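Molybdopterin biosynthesis moeA protein (Pyrococcus horikoshii, PDB 1WU2) probably helps insert molybdenum into molybdopterin in the last steps of molybdenum cofactor biosynthesis. Local coordinates at residues 215-220 with 227-232. Numbering follows the deposited sequence.
Sequences MLQGLV and PILYGV
Q217 lays the flat face of its amide across the two methyls of L229; no hydrogen bond joins 215-220 to 227-232. CD2 of L229 lies 3.3 Å from NE2 of Q217, while CD1 of L229 sits 3.5 Å from OE1 of Q217, so the fork of the leucine spans the amide. Q217 reaches it because CG stands anti to the carbonyl carbon (chi1 -78°) and the chain then runs on extended. A glutamine suits this place: its methylenes pack like a hydrocarbon, and NE2 still makes a weak hydrogen bond to the carbonyl of S213. Nearer the backbone, CG of Q217 rests 4.0 Å from CB of P227, and CG of P227 comes within 3.7 Å of the Q217 carbonyl O. With an alanine here, the L229 methyls would probably lose the amide face they pack against, and the S213 carbonyl this weak donor.

Helix 212-222 is the last helix of the connection between parallel neighbours 184-190 and 226-233, a beta-alpha-beta crossover in the probable molybdopterin-binding domain; helix and strand segments run nearly antiparallel, at 159°, with axes 8.5 Å apart. Where the chain passes from helix to strand, CG1 of V220 packs on the N and CD side of the P227 ring, 4.0 Å from CD of P227, the two side chains sliding past each other in opposite directions. Both residues are buried, and the proline ring offers a compact apolar surface to Q217 and V220 alike; V220 also touches V185. R33 of the second subunit packs against both Q217 and L229.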
loop_
_atom_site.group_PDB
_atom_site.type_symbol
_atom_site.label_atom_id
_atom_site.label_comp_id
_atom_site.label_asym_id
_atom_site.label_seq_id
_atom_site.Cartn_x
_atom_site.Cartn_y
_atom_site.Cartn_z
HETATM N N MSE A 215 -6.181 -12.626 -11.096
HETATM C CA MSE A 215 -5.050 -12.229 -10.257
HETATM C C MSE A 215 -4.238 -11.132 -10.926
HETATM O O MSE A 215 -3.827 -10.178 -10.274
HETATM C CB MSE A 215 -4.135 -13.409 -9.931
HETATM C CG MSE A 215 -3.022 -13.032 -8.954
HETATM SE SE MSE A 215 -1.861 -14.503 -8.479
HETATM C CE MSE A 215 -0.920 -14.694 -10.163
ATOM N N LEU A 216 -4.007 -11.276 -12.225
ATOM C CA LEU A 216 -3.279 -10.269 -12.988
ATOM C C LEU A 216 -4.071 -8.970 -13.138
ATOM O O LEU A 216 -3.481 -7.902 -13.196
ATOM C CB LEU A 216 -2.876 -10.808 -14.364
ATOM C CG LEU A 216 -1.712 -11.803 -14.365
ATOM C CD1 LEU A 216 -1.582 -12.457 -15.738
ATOM C CD2 LEU A 216 -0.409 -11.127 -13.970
ATOM N N GLN A 217 -5.397 -9.058 -13.192
ATOM C CA GLN A 217 -6.236 -7.860 -13.260
ATOM C C GLN A 217 -6.013 -7.004 -12.015
ATOM O O GLN A 217 -5.739 -5.816 -12.117
ATOM C CB GLN A 217 -7.718 -8.226 -13.385
ATOM C CG GLN A 217 -8.126 -8.647 -14.785
ATOM C CD GLN A 217 -9.426 -9.434 -14.811
ATOM O OE1 GLN A 217 -10.505 -8.867 -14.633
ATOM N NE2 GLN A 217 -9.327 -10.739 -15.038
ATOM N N GLY A 218 -6.112 -7.623 -10.846
ATOM C CA GLY A 218 -5.871 -6.942 -9.589
ATOM C C GLY A 218 -4.462 -6.392 -9.448
ATOM O O GLY A 218 -4.280 -5.302 -8.921
ATOM N N LEU A 219 -3.474 -7.148 -9.921
ATOM C CA LEU A 219 -2.069 -6.777 -9.767
ATOM C C LEU A 219 -1.723 -5.585 -10.653
ATOM O O LEU A 219 -0.954 -4.706 -10.253
ATOM C CB LEU A 219 -1.157 -7.963 -10.104
ATOM C CG LEU A 219 -1.025 -9.070 -9.049
ATOM C CD1 LEU A 219 -0.400 -10.320 -9.664
ATOM C CD2 LEU A 219 -0.206 -8.595 -7.861
ATOM N N VAL A 220 -2.304 -5.562 -11.853
ATOM C CA VAL A 220 -2.115 -4.460 -12.790
ATOM C C VAL A 220 -2.786 -3.197 -12.253
ATOM O O VAL A 220 -2.231 -2.110 -12.366
ATOM C CB VAL A 220 -2.656 -4.814 -14.198
ATOM C CG1 VAL A 220 -2.757 -3.572 -15.087
ATOM C CG2 VAL A 220 -1.763 -5.850 -14.864
ATOM N N PRO A 227 -6.147 -3.032 -16.757
ATOM C CA PRO A 227 -6.147 -4.347 -17.406
ATOM C C PRO A 227 -7.279 -4.473 -18.421
ATOM O O PRO A 227 -8.384 -3.999 -18.166
ATOM C CB PRO A 227 -6.361 -5.313 -16.241
ATOM C CG PRO A 227 -7.130 -4.534 -15.249
ATOM C CD PRO A 227 -6.696 -3.099 -15.392
ATOM N N ILE A 228 -6.989 -5.101 -19.557
ATOM C CA ILE A 228 -7.976 -5.328 -20.602
ATOM C C ILE A 228 -7.979 -6.811 -20.961
ATOM O O ILE A 228 -6.979 -7.339 -21.445
ATOM C CB ILE A 228 -7.661 -4.452 -21.830
ATOM C CG1 ILE A 228 -8.014 -2.988 -21.538
ATOM C CG2 ILE A 228 -8.436 -4.921 -23.062
ATOM C CD1 ILE A 228 -6.996 -2.010 -22.043
ATOM N N LEU A 229 -9.112 -7.468 -20.726
ATOM C CA LEU A 229 -9.245 -8.908 -20.915
ATOM C C LEU A 229 -9.549 -9.252 -22.364
ATOM O O LEU A 229 -10.470 -8.692 -22.960
ATOM C CB LEU A 229 -10.377 -9.460 -20.049
ATOM C CG LEU A 229 -10.239 -9.374 -18.526
ATOM C CD1 LEU A 229 -10.768 -8.046 -17.994
ATOM C CD2 LEU A 229 -10.968 -10.548 -17.878
ATOM N N TYR A 230 -8.775 -10.179 -22.921
ATOM C CA TYR A 230 -9.083 -10.776 -24.217
ATOM C C TYR A 230 -9.547 -12.227 -24.057
ATOM O O TYR A 230 -9.836 -12.904 -25.042
ATOM C CB TYR A 230 -7.874 -10.673 -25.143
ATOM C CG TYR A 230 -7.531 -9.243 -25.481
ATOM C CD1 TYR A 230 -8.051 -8.629 -26.618
ATOM C CD2 TYR A 230 -6.705 -8.495 -24.652
ATOM C CE1 TYR A 230 -7.748 -7.309 -26.927
ATOM C CE2 TYR A 230 -6.397 -7.176 -24.949
ATOM C CZ TYR A 230 -6.923 -6.585 -26.091
ATOM O OH TYR A 230 -6.620 -5.278 -26.399
ATOM N N GLY A 231 -9.622 -12.690 -22.811
ATOM C CA GLY A 231 -10.216 -13.974 -22.482
ATOM C C GLY A 231 -9.284 -15.167 -22.578
ATOM O O GLY A 231 -8.107 -15.034 -22.920
ATOM N N VAL A 232 -9.837 -16.338 -22.267
ATOM C CA VAL A 232 -9.121 -17.607 -22.351
ATOM C C VAL A 232 -9.239 -18.146 -23.771
ATOM O O VAL A 232 -10.330 -18.184 -24.337
ATOM C CB VAL A 232 -9.702 -18.652 -21.367
ATOM C CG1 VAL A 232 -8.909 -19.957 -21.426
ATOM C CG2 VAL A 232 -9.728 -18.101 -19.944
#